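Local coordinates for protein putative pyrroline carboxylate reductase (Streptococcus pyogenes, PDB 2AHR) that probably catalyses the NAD(P)H-dependent reduction of 1-pyrroline-5-carboxylate to L-proline, the last step of proline biosynthesis, at residues 83-88 against 105-110; 122-127 against 145-150. All blocks are in the same frame, centred on the assembly; numbering follows the deposited sequence.

Overall arrangement
Both contacts are parallel strand pairs of one mixed sheet, and their centres lie about 17 Å apart. Contact 1 pairs strands 86-88 and 108-112 within the Rossmann-type, NADP-binding part of the chain; contact 2 pairs strand 122-128 with 148-152, one of the two edge strands within this chain. Strands 108-112 and 122-128 run antiparallel side by side and join the two: R110 N lies 2.8 Å from T127 O, a probable hydrogen bond, and L109 CD2 packs on L126 CD1 at 3.8 Å. Both come near the bound NADP: the side chain of S88, at the C-terminal end of 86-88, is about 6 Å from it, and that of S122, starting 122-128, about 8 Å.

Contact 1 (83-88 against 105-110); sequences KQPIIS and DLPLLR
Three backbone hydrogen bonds join 86-88 to 107-110, and the strands run parallel: I86 N to P107 O (3.3 Å), L109 N to I86 O (2.9 Å) and S88 N to L109 O (2.9 Å), the last two nearly along the C=O axes. I86 and L108 lie side by side on one face, pointing the same way. In I86, CG1 is anti to the carbonyl carbon (chi1 -58°) and an extended chi2 carries CD1 forward to L108 CD2, 3.9 Å away. L106, with the same first torsion, crosses I86 obliquely and touches it tip to tip, CD1 to CD1 at 3.9 Å, while its CD2 rests against Q84 O. On the other face I87 CG1 meets L109 CB at 4.2 Å. The two prolines abut CB to CB just before the strands begin. R110 bends at chi3 (77°), and its NH1 forms a salt bridge with E155. This is the beta-alpha-beta crossover of a Rossmann-type domain: the connecting helix 95-102 covers I86, L108 and R110, helix 134-145 packs on P85, I87, P107 and L109, strand 63-66 flanks 86-88 on the side away from 108-110, and antiparallel strand 122-128 flanks 108-112 on its other edge.

Contact 2 (122-127 against 145-150); sequences SSTALT and DSFGST
D145, at the start of 145-150, reaches forward to the end of the segment: its OD1 accepts a hydrogen bond from T150 OG1 at 2.7 Å, met from above the carboxylate plane. After S146, the carbonyl O of F147 accepts a hydrogen bond from S122 N (3.0 Å), the donor lying in the carbonyl plane on a lone pair. F147 CG takes the crowded position between backbone N and carbonyl carbon (chi1 56°), bringing the ring edge to 122-127. CD1 there faces S122 CB in the ring plane, and CE1 comes within 3.5 Å of T124 OG1. G148 adopts a backbone conformation that calls for glycine, and a CB would also collide with S122 O. S149 N bonds to that oxygen at 2.9 Å, nearly along the C=O axis, whereas S149 O takes T124 N from 39° above the carbonyl plane. A water donates to S149 O and accepts from T124 OG1, which in turn accepts from S122 OG at 2.6 Å; T124 OG1 is thus held from two sides. S122 OG is itself hydrogen-bonded to N114 N. T150 sets CG2 anti to its backbone N, against L126 CB at 3.8 Å, and its OG1 also bonds to T144. The pair forms the last beta-alpha-beta unit of the sheet: connecting helix 134-145 packs on T124, L126 and T150, strand 108-112 flanks 122-128, and Q199 of the second subunit packs on S123 and S149.

Contact 1 (83-88 against 105-110)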
loop_
_atom_site.group_PDB
_atom_site.type_symbol
_atom_site.label_atom_id
_atom_site.label_comp_id
_atom_site.label_asym_id
_atom_site.label_seq_id
_atom_site.Cartn_x
_atom_site.Cartn_y
_atom_site.Cartn_z
ATOM N N LYS E 83 -46.374 20.268 23.744
ATOM C CA LYS E 83 -47.592 21.061 23.613
ATOM C C LYS E 83 -47.453 22.168 22.560
ATOM O O LYS E 83 -48.371 22.980 22.357
ATOM C CB LYS E 83 -47.915 21.695 24.972
ATOM C CG LYS E 83 -48.082 20.689 26.127
ATOM C CD LYS E 83 -47.676 21.312 27.473
ATOM C CE LYS E 83 -48.474 20.725 28.657
ATOM N NZ LYS E 83 -48.304 19.240 28.876
ATOM N N GLN E 84 -46.295 22.199 21.899
ATOM C CA GLN E 84 -45.958 23.247 20.932
ATOM C C GLN E 84 -45.069 22.678 19.833
ATOM O O GLN E 84 -44.559 21.564 19.985
ATOM C CB GLN E 84 -45.218 24.384 21.628
ATOM C CG GLN E 84 -43.922 23.953 22.269
ATOM C CD GLN E 84 -44.152 23.223 23.567
ATOM O OE1 GLN E 84 -43.999 22.000 23.641
ATOM N NE2 GLN E 84 -44.533 23.966 24.604
ATOM N N PRO E 85 -44.858 23.444 18.734
ATOM C CA PRO E 85 -43.925 22.974 17.703
ATOM C C PRO E 85 -42.511 22.778 18.275
ATOM O O PRO E 85 -42.124 23.447 19.235
ATOM C CB PRO E 85 -43.945 24.109 16.668
ATOM C CG PRO E 85 -45.256 24.802 16.888
ATOM C CD PRO E 85 -45.449 24.750 18.376
ATOM N N ILE E 86 -41.767 21.834 17.710
ATOM C CA ILE E 86 -40.425 21.523 18.183
ATOM C C ILE E 86 -39.432 21.587 17.022
ATOM O O ILE E 86 -39.735 21.146 15.905
ATOM C CB ILE E 86 -40.378 20.117 18.840
ATOM C CG1 ILE E 86 -41.360 20.030 20.014
ATOM C CG2 ILE E 86 -38.974 19.756 19.314
ATOM C CD1 ILE E 86 -41.832 18.602 20.294
ATOM N N ILE E 87 -38.251 22.144 17.303
ATOM C CA ILE E 87 -37.130 22.144 16.372
ATOM C C ILE E 87 -36.038 21.227 16.896
ATOM O O ILE E 87 -35.542 21.408 18.017
ATOM C CB ILE E 87 -36.535 23.564 16.171
ATOM C CG1 ILE E 87 -37.605 24.556 15.682
ATOM C CG2 ILE E 87 -35.331 23.529 15.210
ATOM C CD1 ILE E 87 -37.244 26.032 15.954
ATOM N N SER E 88 -35.668 20.247 16.077
ATOM C CA SER E 88 -34.519 19.389 16.356
ATOM C C SER E 88 -33.312 19.839 15.556
ATOM O O SER E 88 -33.416 20.117 14.342
ATOM C CB SER E 88 -34.847 17.921 16.040
ATOM O OG SER E 88 -33.696 17.081 16.100
ATOM N N ASP E 105 -49.260 14.775 16.536
ATOM C CA ASP E 105 -50.075 15.983 16.398
ATOM C C ASP E 105 -49.267 17.284 16.492
ATOM O O ASP E 105 -49.841 18.364 16.568
ATOM C CB ASP E 105 -51.230 15.980 17.416
ATOM C CG ASP E 105 -50.751 15.869 18.862
ATOM O OD1 ASP E 105 -49.623 15.375 19.108
ATOM O OD2 ASP E 105 -51.516 16.279 19.763
ATOM N N LEU E 106 -47.940 17.184 16.453
ATOM C CA LEU E 106 -47.081 18.368 16.561
ATOM C C LEU E 106 -46.425 18.775 15.235
ATOM O O LEU E 106 -45.916 17.921 14.501
ATOM C CB LEU E 106 -46.027 18.173 17.652
ATOM C CG LEU E 106 -46.629 17.918 19.039
ATOM C CD1 LEU E 106 -45.569 17.451 20.022
ATOM C CD2 LEU E 106 -47.377 19.152 19.572
ATOM N N PRO E 107 -46.457 20.081 14.914
ATOM C CA PRO E 107 -45.597 20.555 13.831
ATOM C C PRO E 107 -44.144 20.380 14.271
ATOM O O PRO E 107 -43.778 20.802 15.361
ATOM C CB PRO E 107 -45.963 22.046 13.710
ATOM C CG PRO E 107 -47.349 22.156 14.377
ATOM C CD PRO E 107 -47.264 21.169 15.501
ATOM N N LEU E 108 -43.337 19.718 13.447
ATOM C CA LEU E 108 -41.938 19.461 13.796
ATOM C C LEU E 108 -41.013 19.938 12.694
ATOM O O LEU E 108 -41.299 19.771 11.485
ATOM C CB LEU E 108 -41.683 17.975 14.090
ATOM C CG LEU E 108 -42.547 17.251 15.141
ATOM C CD1 LEU E 108 -42.442 15.755 14.952
ATOM C CD2 LEU E 108 -42.188 17.654 16.578
ATOM N N LEU E 109 -39.907 20.534 13.121
ATOM C CA LEU E 109 -38.914 21.059 12.190
ATOM C C LEU E 109 -37.535 20.532 12.488
ATOM O O LEU E 109 -37.190 20.276 13.646
ATOM C CB LEU E 109 -38.894 22.593 12.199
ATOM C CG LEU E 109 -40.205 23.258 11.781
ATOM C CD1 LEU E 109 -40.977 23.708 13.021
ATOM C CD2 LEU E 109 -39.965 24.405 10.821
ATOM N N ARG E 110 -36.754 20.364 11.424
ATOM C CA ARG E 110 -35.341 20.053 11.559
ATOM C C ARG E 110 -34.454 21.174 11.019
ATOM O O ARG E 110 -34.706 21.712 9.932
ATOM C CB ARG E 110 -34.984 18.749 10.818
ATOM C CG ARG E 110 -35.327 17.475 11.545
ATOM C CD ARG E 110 -34.839 16.265 10.733
ATOM N NE ARG E 110 -33.394 16.041 10.850
ATOM C CZ ARG E 110 -32.721 15.131 10.145
ATOM N NH1 ARG E 110 -33.350 14.362 9.257
ATOM N NH2 ARG E 110 -31.419 14.986 10.333
#

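Contact 2 (122-127 against 145-150)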
loop_
_atom_site.group_PDB
_atom_site.type_symbol
_atom_site.label_atom_id
_atom_site.label_comp_id
_atom_site.label_asym_id
_atom_site.label_seq_id
_atom_site.Cartn_x
_atom_site.Cartn_y
_atom_site.Cartn_z
ATOM N N SER E 122 -23.497 30.730 10.440
ATOM C CA SER E 122 -23.853 29.345 10.218
ATOM C C SER E 122 -24.439 29.171 8.814
ATOM O O SER E 122 -25.026 30.107 8.252
ATOM C CB SER E 122 -24.846 28.884 11.274
ATOM O OG SER E 122 -25.318 27.587 10.991
ATOM N N SER E 123 -24.242 27.987 8.237
ATOM C CA SER E 123 -24.928 27.616 7.001
ATOM C C SER E 123 -25.913 26.522 7.400
ATOM O O SER E 123 -25.524 25.356 7.566
ATOM C CB SER E 123 -23.925 27.126 5.936
ATOM O OG SER E 123 -22.846 28.053 5.764
ATOM N N THR E 124 -27.183 26.897 7.550
ATOM C CA THR E 124 -28.183 26.083 8.235
ATOM C C THR E 124 -29.265 25.560 7.309
ATOM O O THR E 124 -29.934 26.336 6.620
ATOM C CB THR E 124 -28.851 26.891 9.382
ATOM O OG1 THR E 124 -27.833 27.385 10.264
ATOM C CG2 THR E 124 -29.824 26.028 10.196
ATOM N N ALA E 125 -29.442 24.236 7.287
ATOM C CA ALA E 125 -30.554 23.641 6.571
ATOM C C ALA E 125 -31.808 23.723 7.445
ATOM O O ALA E 125 -31.725 23.662 8.682
ATOM C CB ALA E 125 -30.253 22.192 6.199
ATOM N N LEU E 126 -32.961 23.842 6.785
ATOM C CA LEU E 126 -34.250 23.913 7.467
ATOM C C LEU E 126 -35.282 23.103 6.704
ATOM O O LEU E 126 -35.421 23.251 5.489
ATOM C CB LEU E 126 -34.733 25.369 7.589
ATOM C CG LEU E 126 -36.200 25.637 8.015
ATOM C CD1 LEU E 126 -36.452 25.193 9.459
ATOM C CD2 LEU E 126 -36.546 27.118 7.836
ATOM N N THR E 127 -36.007 22.250 7.413
ATOM C CA THR E 127 -37.164 21.586 6.822
ATOM C C THR E 127 -38.244 21.299 7.876
ATOM O O THR E 127 -37.952 21.249 9.070
ATOM C CB THR E 127 -36.745 20.312 6.037
ATOM O OG1 THR E 127 -37.786 19.963 5.122
ATOM C CG2 THR E 127 -36.449 19.135 6.975
ATOM N N ASP E 145 -32.071 32.673 10.361
ATOM C CA ASP E 145 -31.381 33.825 9.764
ATOM C C ASP E 145 -30.681 34.705 10.814
ATOM O O ASP E 145 -29.810 35.509 10.477
ATOM C CB ASP E 145 -32.320 34.662 8.882
ATOM C CG ASP E 145 -32.617 33.997 7.531
ATOM O OD1 ASP E 145 -31.851 33.112 7.082
ATOM O OD2 ASP E 145 -33.623 34.379 6.891
ATOM N N SER E 146 -31.039 34.537 12.084
ATOM C CA SER E 146 -30.402 35.323 13.140
ATOM C C SER E 146 -28.993 34.845 13.468
ATOM O O SER E 146 -28.222 35.589 14.065
ATOM C CB SER E 146 -31.257 35.371 14.413
ATOM O OG SER E 146 -31.150 34.172 15.173
ATOM N N PHE E 147 -28.643 33.616 13.087
ATOM C CA PHE E 147 -27.286 33.130 13.357
ATOM C C PHE E 147 -26.546 32.641 12.116
ATOM O O PHE E 147 -25.561 31.930 12.220
ATOM C CB PHE E 147 -27.255 32.117 14.520
ATOM C CG PHE E 147 -28.172 30.913 14.340
ATOM C CD1 PHE E 147 -27.805 29.851 13.495
ATOM C CD2 PHE E 147 -29.390 30.827 15.038
ATOM C CE1 PHE E 147 -28.632 28.741 13.341
ATOM C CE2 PHE E 147 -30.229 29.713 14.882
ATOM C CZ PHE E 147 -29.849 28.670 14.025
ATOM N N GLY E 148 -27.016 33.048 10.941
ATOM C CA GLY E 148 -26.351 32.728 9.689
ATOM C C GLY E 148 -27.298 32.802 8.507
ATOM O O GLY E 148 -28.239 33.573 8.523
ATOM N N SER E 149 -27.048 31.990 7.487
ATOM C CA SER E 149 -27.952 31.844 6.353
ATOM C C SER E 149 -28.790 30.572 6.505
ATOM O O SER E 149 -28.494 29.701 7.366
ATOM C CB SER E 149 -27.156 31.802 5.053
ATOM O OG SER E 149 -26.528 33.054 4.833
ATOM N N THR E 150 -29.832 30.468 5.682
ATOM C CA THR E 150 -30.770 29.357 5.772
ATOM C C THR E 150 -30.974 28.724 4.406
ATOM O O THR E 150 -31.215 29.425 3.415
ATOM C CB THR E 150 -32.118 29.799 6.355
ATOM O OG1 THR E 150 -31.885 30.490 7.590
ATOM C CG2 THR E 150 -33.027 28.574 6.634
HETATM O O HOH W 1 -28.338 29.963 10.056
#